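Local coordinates for nitronate monooxygenase family protein (Pseudomonas aeruginosa, PDB 4QIT), which uses FMN and molecular oxygen to break down alkyl nitronates by oxidative denitrification, with the toxin propionate 3-nitronate as its best substrate, at residues Asn73-His79 against Ala135-Gly141; Pro25-Thr31 against Gly45-Ile49; Ala273-Met278 against Met290-Ala294. The protein carries 1 engineered substitution. All coordinates share one frame; numbering follows the deposited sequence.

In the fold
Along the chain contact 2 comes first, then contact 1, then contact 3. The first two belong to the parallel sheet of the TIM barrel: strand 45-48 of contact 2 is the neighbour of strand 72-77 in contact 1, which in turn pairs with strand 135-139. Their centres lie about 11 Å apart, they touch directly, and they form adjoining parts of the flavin site. Contact 3, in the small antiparallel sheet and the loop that precedes helix 307-320, does not touch them: its nearest atoms are about 10 Å from those of contact 1 and about 11 Å from those of contact 2. It nevertheless shares its sheet with strand 188-189, beside the substrate.

Contact 1 (Asn73-His79 against Ala135-Gly141); sequences NVNLFCH and AVSFHFG. With FMN (flavin mononucleotide), chain C; NIE (nitroethane), chain D.
A chi1 of 171° puts CG of Asn-73 anti to the backbone N, and the amide swings across to Ser-137, whose OG is set opposite its own carbonyl carbon (chi1 -73°); the hydroxyl gives Asn-73 OD1 a hydrogen bond of 2.9 Å, tilted out of the amide plane. A water accepts from Asn-73 ND2 and donates to Ser-137 OG, closing a small polar ring. Segments 72-77 and 135-139 are adjacent parallel strands of the TIM barrel, joined by alternating backbone bonds from Val-74 N to Cys-78 N, the last meeting His-139 O at 2.7 Å. The pocket side chains Asn-75, Phe-77 and His-139 share one face, where the flavin lies: its N3 donates a bent bond to Asn-75 OD1 at 3.1 Å, and a second water links Asn-75 ND2 and His-139 ND1 to FMN O2, while His-139 NE2 is bonded to Ser-189 O. Phe-77 and Phe-140 form a T-shaped pair, the edge of Phe-140 turned to the face of Phe-77, centroids 5.2 Å apart and planes at 68°. Phe-77 CZ reaches nitroethane C1, 3.2 Å away. The opposite face is apolar, with Leu-76 CD1 against Val-136 CG1 at 3.9 Å; both meet helix 124-131, while strands 45-48 and 157-162 flank the pair.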
loop_
_atom_site.group_PDB
_atom_site.type_symbol
_atom_site.label_atom_id
_atom_site.label_comp_id
_atom_site.label_asym_id
_atom_site.label_seq_id
_atom_site.Cartn_x
_atom_site.Cartn_y
_atom_site.Cartn_z
ATOM N N ASN A 73 7.351 -25.013 -7.691
ATOM C CA ASN A 73 6.342 -24.713 -6.683
ATOM C C ASN A 73 4.961 -24.981 -7.275
ATOM O O ASN A 73 4.667 -24.589 -8.411
ATOM C CB ASN A 73 6.521 -23.233 -6.294
ATOM C CG ASN A 73 5.416 -22.680 -5.400
ATOM O OD1 ASN A 73 4.800 -23.388 -4.589
ATOM N ND2 ASN A 73 5.187 -21.369 -5.523
ATOM N N VAL A 74 4.130 -25.683 -6.512
ATOM C CA VAL A 74 2.764 -25.988 -6.925
ATOM C C VAL A 74 1.801 -25.319 -5.956
ATOM O O VAL A 74 1.875 -25.552 -4.747
ATOM C CB VAL A 74 2.516 -27.506 -6.982
ATOM C CG1 VAL A 74 1.064 -27.796 -7.322
ATOM C CG2 VAL A 74 3.443 -28.138 -8.017
ATOM N N ASN A 75 0.914 -24.478 -6.482
ATOM C CA ASN A 75 0.071 -23.629 -5.641
ATOM C C ASN A 75 -1.395 -24.057 -5.643
ATOM O O ASN A 75 -1.967 -24.373 -6.700
ATOM C CB ASN A 75 0.214 -22.181 -6.108
ATOM C CG ASN A 75 -0.634 -21.208 -5.318
ATOM O OD1 ASN A 75 -1.749 -20.877 -5.722
ATOM N ND2 ASN A 75 -0.104 -20.729 -4.197
ATOM N N LEU A 76 -1.996 -24.049 -4.453
ATOM C CA LEU A 76 -3.414 -24.365 -4.295
ATOM C C LEU A 76 -4.126 -23.307 -3.462
ATOM O O LEU A 76 -3.598 -22.831 -2.451
ATOM C CB LEU A 76 -3.593 -25.745 -3.641
ATOM C CG LEU A 76 -3.047 -26.920 -4.469
ATOM C CD1 LEU A 76 -1.605 -27.237 -4.091
ATOM C CD2 LEU A 76 -3.929 -28.160 -4.355
ATOM N N PHE A 77 -5.335 -22.953 -3.881
ATOM C CA PHE A 77 -6.165 -22.062 -3.082
ATOM C C PHE A 77 -6.695 -22.812 -1.867
ATOM O O PHE A 77 -7.064 -23.986 -1.963
ATOM C CB PHE A 77 -7.345 -21.538 -3.893
ATOM C CG PHE A 77 -6.956 -20.682 -5.075
ATOM C CD1 PHE A 77 -5.635 -20.311 -5.292
ATOM C CD2 PHE A 77 -7.928 -20.238 -5.951
ATOM C CE1 PHE A 77 -5.296 -19.529 -6.384
ATOM C CE2 PHE A 77 -7.604 -19.450 -7.038
ATOM C CZ PHE A 77 -6.279 -19.097 -7.259
ATOM N N CYS A 78 -6.738 -22.125 -0.732
ATOM C CA CYS A 78 -7.144 -22.724 0.533
ATOM C C CYS A 78 -8.152 -21.798 1.209
ATOM O O CYS A 78 -8.101 -21.555 2.422
ATOM C CB CYS A 78 -5.912 -22.913 1.421
ATOM S SG CYS A 78 -6.123 -24.103 2.769
ATOM N N HIS A 79 -9.055 -21.260 0.401
ATOM C CA HIS A 79 -10.132 -20.409 0.895
ATOM C C HIS A 79 -11.161 -21.217 1.698
ATOM O O HIS A 79 -11.195 -22.451 1.625
ATOM C CB HIS A 79 -10.823 -19.714 -0.284
ATOM C CG HIS A 79 -11.222 -20.653 -1.388
ATOM N ND1 HIS A 79 -10.307 -21.241 -2.234
ATOM C CD2 HIS A 79 -12.443 -21.084 -1.783
ATOM C CE1 HIS A 79 -10.950 -22.000 -3.107
ATOM N NE2 HIS A 79 -12.242 -21.926 -2.857
ATOM N N ALA A 135 8.135 -27.734 -3.706
ATOM C CA ALA A 135 7.390 -26.808 -2.864
ATOM C C ALA A 135 5.898 -26.841 -3.163
ATOM O O ALA A 135 5.481 -26.985 -4.317
ATOM C CB ALA A 135 7.927 -25.395 -3.018
ATOM N N VAL A 136 5.097 -26.734 -2.109
ATOM C CA VAL A 136 3.658 -26.547 -2.247
ATOM C C VAL A 136 3.267 -25.269 -1.508
ATOM O O VAL A 136 3.664 -25.062 -0.361
ATOM C CB VAL A 136 2.862 -27.751 -1.698
ATOM C CG1 VAL A 136 1.357 -27.431 -1.627
ATOM C CG2 VAL A 136 3.113 -28.992 -2.552
ATOM N N SER A 137 2.519 -24.394 -2.181
ATOM C CA SER A 137 2.116 -23.124 -1.592
ATOM C C SER A 137 0.596 -23.012 -1.493
ATOM O O SER A 137 -0.133 -23.617 -2.289
ATOM C CB SER A 137 2.667 -21.962 -2.423
ATOM O OG SER A 137 4.061 -21.819 -2.244
ATOM N N PHE A 138 0.133 -22.222 -0.527
ATOM C CA PHE A 138 -1.291 -22.038 -0.292
ATOM C C PHE A 138 -1.656 -20.568 -0.237
ATOM O O PHE A 138 -0.900 -19.749 0.306
ATOM C CB PHE A 138 -1.715 -22.734 1.009
ATOM C CG PHE A 138 -1.522 -24.218 0.969
ATOM C CD1 PHE A 138 -2.432 -25.020 0.312
ATOM C CD2 PHE A 138 -0.414 -24.807 1.566
ATOM C CE1 PHE A 138 -2.265 -26.406 0.250
ATOM C CE2 PHE A 138 -0.233 -26.196 1.517
ATOM C CZ PHE A 138 -1.156 -26.993 0.854
ATOM N N HIS A 139 -2.820 -20.248 -0.797
ATOM C CA HIS A 139 -3.334 -18.882 -0.874
ATOM C C HIS A 139 -4.705 -18.849 -0.216
ATOM O O HIS A 139 -5.485 -19.789 -0.379
ATOM C CB HIS A 139 -3.481 -18.460 -2.338
ATOM C CG HIS A 139 -3.423 -16.980 -2.552
ATOM N ND1 HIS A 139 -2.322 -16.222 -2.202
ATOM C CD2 HIS A 139 -4.315 -16.116 -3.090
ATOM C CE1 HIS A 139 -2.542 -14.962 -2.509
ATOM N NE2 HIS A 139 -3.750 -14.865 -3.048
ATOM N N PHE A 140 -4.979 -17.761 0.507
ATOM C CA PHE A 140 -6.259 -17.480 1.183
ATOM C C PHE A 140 -6.379 -18.084 2.574
ATOM O O PHE A 140 -7.322 -17.761 3.299
ATOM C CB PHE A 140 -7.492 -17.904 0.366
ATOM C CG PHE A 140 -7.602 -17.268 -0.993
ATOM C CD1 PHE A 140 -7.403 -15.903 -1.184
ATOM C CD2 PHE A 140 -7.963 -18.047 -2.082
ATOM C CE1 PHE A 140 -7.553 -15.346 -2.448
ATOM C CE2 PHE A 140 -8.105 -17.502 -3.340
ATOM C CZ PHE A 140 -7.899 -16.148 -3.528
ATOM N N GLY A 141 -5.451 -18.963 2.939
ATOM C CA GLY A 141 -5.480 -19.599 4.249
ATOM C C GLY A 141 -4.399 -20.655 4.377
ATOM O O GLY A 141 -3.720 -20.998 3.399
HETATM N N1 FMN C . -1.352 -16.017 -6.104
HETATM C C2 FMN C . -1.806 -17.293 -5.796
HETATM O O2 FMN C . -1.619 -17.735 -4.669
HETATM N N3 FMN C . -2.432 -18.081 -6.736
HETATM C C4 FMN C . -2.636 -17.569 -8.000
HETATM O O4 FMN C . -3.202 -18.229 -8.867
HETATM C C4A FMN C . -2.196 -16.295 -8.307
HETATM N N5 FMN C . -2.419 -15.818 -9.572
HETATM C C5A FMN C . -1.982 -14.566 -9.931
HETATM C C6 FMN C . -2.218 -14.132 -11.228
HETATM C C7 FMN C . -1.788 -12.889 -11.642
HETATM C C7M FMN C . -2.061 -12.501 -13.067
HETATM C C8 FMN C . -1.133 -12.050 -10.739
HETATM C C8M FMN C . -0.677 -10.686 -11.171
HETATM C C9 FMN C . -0.902 -12.490 -9.430
HETATM C C9A FMN C . -1.322 -13.758 -9.015
HETATM N N10 FMN C . -1.101 -14.230 -7.720
HETATM C C10 FMN C . -1.548 -15.501 -7.368
HETATM C "C1'" FMN C . -0.416 -13.358 -6.699
HETATM C "C2'" FMN C . 1.083 -13.592 -6.617
HETATM O "O2'" FMN C . 1.330 -14.794 -5.933
HETATM C "C3'" FMN C . 1.772 -12.471 -5.852
HETATM O "O3'" FMN C . 1.097 -12.154 -4.653
HETATM C "C4'" FMN C . 1.757 -11.239 -6.730
HETATM O "O4'" FMN C . 1.925 -11.621 -8.083
HETATM C "C5'" FMN C . 2.916 -10.344 -6.329
HETATM O "O5'" FMN C . 2.608 -9.100 -6.879
HETATM P P FMN C . 3.341 -8.559 -8.182
HETATM O O1P FMN C . 4.666 -9.255 -8.340
HETATM O O2P FMN C . 3.459 -7.075 -8.021
HETATM O O3P FMN C . 2.438 -8.927 -9.313
HETATM N N3 NIE D . -5.520 -14.323 -9.230
HETATM C C1 NIE D . -6.382 -15.897 -7.677
HETATM C C2 NIE D . -6.062 -15.632 -9.131
HETATM O O4 NIE D . -4.656 -13.976 -8.429
HETATM O O5 NIE D . -6.222 -13.374 -9.913
HETATM O O HOH W 1 4.140 -19.227 -3.750
HETATM O O HOH W 2 -0.252 -18.345 -2.162
#

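Contact 2 (Pro25-Thr31 against Gly45-Ile49); sequences PMLGVST and GSIAI. With FMN (flavin mononucleotide), chain C.
Ser-30 OG accepts from Met-26 N at 2.9 Å and has a water 2.7 Å away. That water accepts from Ala-48 N at 2.8 Å, and so carries the serine across to strand 45-48. The hydroxyl sits between the backbone N and the carbonyl carbon of its own residue (chi1 51°), which brings OG within bonding distance of Met-26 N, while its CB rests against Ser-46 O. Met-26 O in turn accepts from both Val-29 N and Ser-30 N, so the turn is held by bonds to both the N and the O of one residue. The apolar part of the contact centres on Ala-48, where Ala-48 CB meets Leu-27 CB at 3.9 Å; Leu-27 CD1 reaches farther along, to Ala-48 O at 3.7 Å. Pro-25 CD packs against Ser-46 CB, 3.6 Å away. The hydroxyl of Ser-46 is engaged by Gln-23 O and Asn-73 ND2. At the far end Thr-31 caps helix 32-41, its OG1 bonded to Leu-34 N as well as to Glu-253 O. Folded this way, the turn offers Leu-27 N to FMN O4 at 2.8 Å. Here the loop after the first barrel strand leans on the second and bonds the isoalloxazine, consistent with the TIM-barrel rule that the active site lies at the C-terminal ends of the strands.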
loop_
_atom_site.group_PDB
_atom_site.type_symbol
_atom_site.label_atom_id
_atom_site.label_comp_id
_atom_site.label_asym_id
_atom_site.label_seq_id
_atom_site.Cartn_x
_atom_site.Cartn_y
_atom_site.Cartn_z
ATOM N N PRO A 25 2.994 -18.216 -8.783
ATOM C CA PRO A 25 1.935 -18.983 -9.429
ATOM C C PRO A 25 0.820 -18.023 -9.758
ATOM O O PRO A 25 0.496 -17.137 -8.960
ATOM C CB PRO A 25 1.473 -19.957 -8.341
ATOM C CG PRO A 25 1.912 -19.347 -7.054
ATOM C CD PRO A 25 3.133 -18.525 -7.351
ATOM N N MET A 26 0.282 -18.171 -10.953
ATOM C CA MET A 26 -0.692 -17.237 -11.470
ATOM C C MET A 26 -1.710 -18.007 -12.264
ATOM O O MET A 26 -1.483 -18.309 -13.433
ATOM C CB MET A 26 -0.004 -16.189 -12.352
ATOM C CG MET A 26 0.924 -15.246 -11.584
ATOM S SD MET A 26 1.671 -14.013 -12.661
ATOM C CE MET A 26 2.980 -14.976 -13.437
ATOM N N LEU A 27 -2.835 -18.331 -11.634
ATOM C CA LEU A 27 -3.822 -19.163 -12.295
ATOM C C LEU A 27 -4.291 -18.499 -13.592
ATOM O O LEU A 27 -4.698 -17.331 -13.593
ATOM C CB LEU A 27 -4.987 -19.474 -11.348
ATOM C CG LEU A 27 -5.999 -20.518 -11.826
ATOM C CD1 LEU A 27 -5.345 -21.866 -12.085
ATOM C CD2 LEU A 27 -7.099 -20.650 -10.773
ATOM N N GLY A 28 -4.168 -19.233 -14.700
ATOM C CA GLY A 28 -4.515 -18.727 -16.017
ATOM C C GLY A 28 -3.375 -18.035 -16.750
ATOM O O GLY A 28 -3.509 -17.690 -17.925
ATOM N N VAL A 29 -2.256 -17.823 -16.062
ATOM C CA VAL A 29 -1.115 -17.114 -16.657
ATOM C C VAL A 29 0.186 -17.917 -16.580
ATOM O O VAL A 29 0.915 -18.031 -17.575
ATOM C CB VAL A 29 -0.911 -15.735 -16.012
ATOM C CG1 VAL A 29 0.340 -15.070 -16.577
ATOM C CG2 VAL A 29 -2.132 -14.857 -16.244
ATOM N N SER A 30 0.494 -18.478 -15.414
ATOM C CA SER A 30 1.648 -19.357 -15.347
ATOM C C SER A 30 1.359 -20.645 -16.116
ATOM O O SER A 30 0.194 -21.030 -16.308
ATOM C CB SER A 30 2.090 -19.624 -13.906
ATOM O OG SER A 30 1.022 -20.037 -13.078
ATOM N N THR A 31 2.427 -21.286 -16.585
ATOM C CA THR A 31 2.333 -22.507 -17.378
ATOM C C THR A 31 3.513 -23.384 -16.997
ATOM O O THR A 31 4.474 -22.892 -16.408
ATOM C CB THR A 31 2.483 -22.193 -18.872
ATOM O OG1 THR A 31 3.786 -21.626 -19.092
ATOM C CG2 THR A 31 1.397 -21.231 -19.351
ATOM N N GLY A 45 10.350 -21.740 -10.272
ATOM C CA GLY A 45 9.179 -21.610 -11.120
ATOM C C GLY A 45 7.965 -22.096 -10.362
ATOM O O GLY A 45 8.094 -22.888 -9.411
ATOM N N SER A 46 6.787 -21.621 -10.764
ATOM C CA SER A 46 5.549 -22.014 -10.087
ATOM C C SER A 46 4.408 -22.272 -11.052
ATOM O O SER A 46 4.309 -21.633 -12.102
ATOM C CB SER A 46 5.108 -20.946 -9.068
ATOM O OG SER A 46 6.152 -20.596 -8.169
ATOM N N ILE A 47 3.542 -23.210 -10.684
ATOM C CA ILE A 47 2.253 -23.374 -11.356
ATOM C C ILE A 47 1.119 -23.360 -10.339
ATOM O O ILE A 47 1.323 -23.655 -9.156
ATOM C CB ILE A 47 2.155 -24.672 -12.197
ATOM C CG1 ILE A 47 2.431 -25.906 -11.335
ATOM C CG2 ILE A 47 3.092 -24.606 -13.411
ATOM C CD1 ILE A 47 2.225 -27.247 -12.059
ATOM N N ALA A 48 -0.071 -23.017 -10.824
ATOM C CA ALA A 48 -1.286 -22.987 -10.018
ATOM C C ALA A 48 -2.227 -24.085 -10.520
ATOM O O ALA A 48 -2.482 -24.179 -11.726
ATOM C CB ALA A 48 -1.947 -21.614 -10.129
ATOM N N ILE A 49 -2.743 -24.908 -9.605
ATOM C CA ILE A 49 -3.434 -26.139 -9.962
ATOM C C ILE A 49 -4.901 -26.140 -9.516
ATOM O O ILE A 49 -5.670 -27.043 -9.866
ATOM C CB ILE A 49 -2.625 -27.344 -9.373
ATOM C CG1 ILE A 49 -1.970 -28.144 -10.490
ATOM C CG2 ILE A 49 -3.391 -28.148 -8.343
ATOM C CD1 ILE A 49 -1.183 -27.271 -11.384
HETATM N N1 FMN C . -1.352 -16.017 -6.104
HETATM C C2 FMN C . -1.806 -17.293 -5.796
HETATM O O2 FMN C . -1.619 -17.735 -4.669
HETATM N N3 FMN C . -2.432 -18.081 -6.736
HETATM C C4 FMN C . -2.636 -17.569 -8.000
HETATM O O4 FMN C . -3.202 -18.229 -8.867
HETATM C C4A FMN C . -2.196 -16.295 -8.307
HETATM N N5 FMN C . -2.419 -15.818 -9.572
HETATM C C5A FMN C . -1.982 -14.566 -9.931
HETATM C C6 FMN C . -2.218 -14.132 -11.228
HETATM C C7 FMN C . -1.788 -12.889 -11.642
HETATM C C7M FMN C . -2.061 -12.501 -13.067
HETATM C C8 FMN C . -1.133 -12.050 -10.739
HETATM C C8M FMN C . -0.677 -10.686 -11.171
HETATM C C9 FMN C . -0.902 -12.490 -9.430
HETATM C C9A FMN C . -1.322 -13.758 -9.015
HETATM N N10 FMN C . -1.101 -14.230 -7.720
HETATM C C10 FMN C . -1.548 -15.501 -7.368
HETATM C "C1'" FMN C . -0.416 -13.358 -6.699
HETATM C "C2'" FMN C . 1.083 -13.592 -6.617
HETATM O "O2'" FMN C . 1.330 -14.794 -5.933
HETATM C "C3'" FMN C . 1.772 -12.471 -5.852
HETATM O "O3'" FMN C . 1.097 -12.154 -4.653
HETATM C "C4'" FMN C . 1.757 -11.239 -6.730
HETATM O "O4'" FMN C . 1.925 -11.621 -8.083
HETATM C "C5'" FMN C . 2.916 -10.344 -6.329
HETATM O "O5'" FMN C . 2.608 -9.100 -6.879
HETATM P P FMN C . 3.341 -8.559 -8.182
HETATM O O1P FMN C . 4.666 -9.255 -8.340
HETATM O O2P FMN C . 3.459 -7.075 -8.021
HETATM O O3P FMN C . 2.438 -8.927 -9.313
HETATM O O HOH W 3 -0.220 -22.413 -13.592
#

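Contact 3 (Ala273-Met278 against Met290-Ala294); sequences ALTVTM and MFFDA
Past strand 273-275 the chain turns, and segment 290-294 runs beside it, with CA atoms 5.6 Å apart at Thr-275 and Phe-291 and 5.7 Å apart at Met-278 and Met-290. The side chains of Thr-275 and Phe-291 cross at about a right angle, Thr-275 CG2 standing over one face of the ring in a CH-pi contact, 3.6 Å from the centroid and 15° off the normal. Ala-273 O lies at the ring's edge, in its plane, and Met-278 CE comes up to Phe-291 CE1 at 3.5 Å and also packs on Met-290 CB. Thr-275 OG1 accepts from Thr-277 N, making an ST turn just where the outer strand of the three-stranded antiparallel sheet ends. The turn presents Thr-277, whose OG1 donates to Met-290 O at 2.7 Å; chi1 of 49° tucks OG1 between the backbone N and the carbonyl carbon, leaving CG2 anti to that carbon and over the Phe-292 face, 3.9 Å from the centroid. Two waters donate to Phe-292 O, one at 2.6 Å and the other weakly; they tie it to Thr-275 OG1 and Val-276 N respectively. Met-290 and Met-278 face helix 307-320, and Phe-292 leans on Trp-92 and Tyr-95 of helix 86-101.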
loop_
_atom_site.group_PDB
_atom_site.type_symbol
_atom_site.label_atom_id
_atom_site.label_comp_id
_atom_site.label_asym_id
_atom_site.label_seq_id
_atom_site.Cartn_x
_atom_site.Cartn_y
_atom_site.Cartn_z
ATOM N N ALA A 273 -6.290 -1.188 -9.937
ATOM C CA ALA A 273 -7.298 -0.996 -8.900
ATOM C C ALA A 273 -7.730 -2.334 -8.342
ATOM O O ALA A 273 -7.523 -3.382 -8.968
ATOM C CB ALA A 273 -8.504 -0.238 -9.451
ATOM N N LEU A 274 -8.330 -2.287 -7.159
ATOM C CA LEU A 274 -8.909 -3.469 -6.534
ATOM C C LEU A 274 -10.374 -3.598 -6.901
ATOM O O LEU A 274 -11.098 -2.601 -6.997
ATOM C CB LEU A 274 -8.791 -3.370 -5.014
ATOM C CG LEU A 274 -7.362 -3.407 -4.489
ATOM C CD1 LEU A 274 -7.302 -2.958 -3.027
ATOM C CD2 LEU A 274 -6.833 -4.820 -4.628
ATOM N N THR A 275 -10.820 -4.831 -7.103
ATOM C CA THR A 275 -12.224 -5.092 -7.371
ATOM C C THR A 275 -12.662 -6.377 -6.677
ATOM O O THR A 275 -11.891 -7.335 -6.571
ATOM C CB THR A 275 -12.502 -5.207 -8.888
ATOM O OG1 THR A 275 -13.893 -5.494 -9.100
ATOM C CG2 THR A 275 -11.646 -6.316 -9.544
ATOM N N VAL A 276 -13.899 -6.387 -6.192
ATOM C CA VAL A 276 -14.506 -7.624 -5.711
ATOM C C VAL A 276 -15.556 -8.154 -6.683
ATOM O O VAL A 276 -16.043 -9.266 -6.512
ATOM C CB VAL A 276 -15.180 -7.468 -4.329
ATOM C CG1 VAL A 276 -14.172 -7.013 -3.297
ATOM C CG2 VAL A 276 -16.391 -6.524 -4.408
ATOM N N THR A 277 -15.897 -7.369 -7.701
ATOM C CA THR A 277 -17.003 -7.744 -8.591
ATOM C C THR A 277 -16.600 -8.723 -9.699
ATOM O O THR A 277 -17.457 -9.362 -10.318
ATOM C CB THR A 277 -17.703 -6.506 -9.186
ATOM O OG1 THR A 277 -16.724 -5.613 -9.727
ATOM C CG2 THR A 277 -18.504 -5.783 -8.101
ATOM N N MET A 278 -15.304 -8.845 -9.948
ATOM C CA MET A 278 -14.796 -9.819 -10.909
ATOM C C MET A 278 -14.949 -11.257 -10.409
ATOM O O MET A 278 -15.437 -12.129 -11.131
ATOM C CB MET A 278 -13.319 -9.525 -11.223
ATOM C CG MET A 278 -12.687 -10.439 -12.278
ATOM S SD MET A 278 -12.915 -9.882 -13.977
ATOM C CE MET A 278 -11.913 -8.392 -13.962
ATOM N N MET A 290 -15.607 -4.806 -15.787
ATOM C CA MET A 290 -15.886 -5.653 -14.631
ATOM C C MET A 290 -15.538 -5.013 -13.292
ATOM O O MET A 290 -15.797 -5.609 -12.248
ATOM C CB MET A 290 -15.179 -7.007 -14.745
ATOM C CG MET A 290 -15.841 -7.979 -15.698
ATOM S SD MET A 290 -17.617 -8.167 -15.377
ATOM C CE MET A 290 -17.665 -8.584 -13.625
ATOM N N PHE A 291 -14.964 -3.811 -13.315
ATOM C CA PHE A 291 -14.566 -3.126 -12.082
ATOM C C PHE A 291 -15.608 -2.072 -11.730
ATOM O O PHE A 291 -15.460 -0.897 -12.075
ATOM C CB PHE A 291 -13.211 -2.420 -12.250
ATOM C CG PHE A 291 -12.009 -3.337 -12.266
ATOM C CD1 PHE A 291 -11.869 -4.329 -13.232
ATOM C CD2 PHE A 291 -10.968 -3.136 -11.362
ATOM C CE1 PHE A 291 -10.734 -5.129 -13.273
ATOM C CE2 PHE A 291 -9.832 -3.928 -11.398
ATOM C CZ PHE A 291 -9.717 -4.930 -12.349
ATOM N N PHE A 292 -16.666 -2.479 -11.041
ATOM C CA PHE A 292 -17.667 -1.505 -10.625
ATOM C C PHE A 292 -17.902 -1.506 -9.119
ATOM O O PHE A 292 -17.353 -2.336 -8.388
ATOM C CB PHE A 292 -18.974 -1.671 -11.413
ATOM C CG PHE A 292 -19.576 -3.042 -11.330
ATOM C CD1 PHE A 292 -19.223 -4.024 -12.242
ATOM C CD2 PHE A 292 -20.521 -3.339 -10.359
ATOM C CE1 PHE A 292 -19.785 -5.287 -12.176
ATOM C CE2 PHE A 292 -21.090 -4.592 -10.287
ATOM C CZ PHE A 292 -20.722 -5.573 -11.195
ATOM N N ASP A 293 -18.712 -0.554 -8.658
ATOM C CA ASP A 293 -18.972 -0.405 -7.232
ATOM C C ASP A 293 -20.067 -1.365 -6.784
ATOM O O ASP A 293 -21.228 -1.220 -7.169
ATOM C CB ASP A 293 -19.384 1.037 -6.923
ATOM C CG ASP A 293 -19.367 1.346 -5.439
ATOM O OD1 ASP A 293 -19.270 0.408 -4.618
ATOM O OD2 ASP A 293 -19.454 2.540 -5.086
ATOM N N ALA A 294 -19.698 -2.336 -5.953
ATOM C CA ALA A 294 -20.651 -3.317 -5.443
ATOM C C ALA A 294 -21.647 -2.691 -4.475
ATOM O O ALA A 294 -22.674 -3.288 -4.162
ATOM C CB ALA A 294 -19.920 -4.460 -4.769
HETATM O O HOH W 4 -14.788 -2.848 -8.635
HETATM O O HOH W 5 -15.238 -3.807 -6.314
#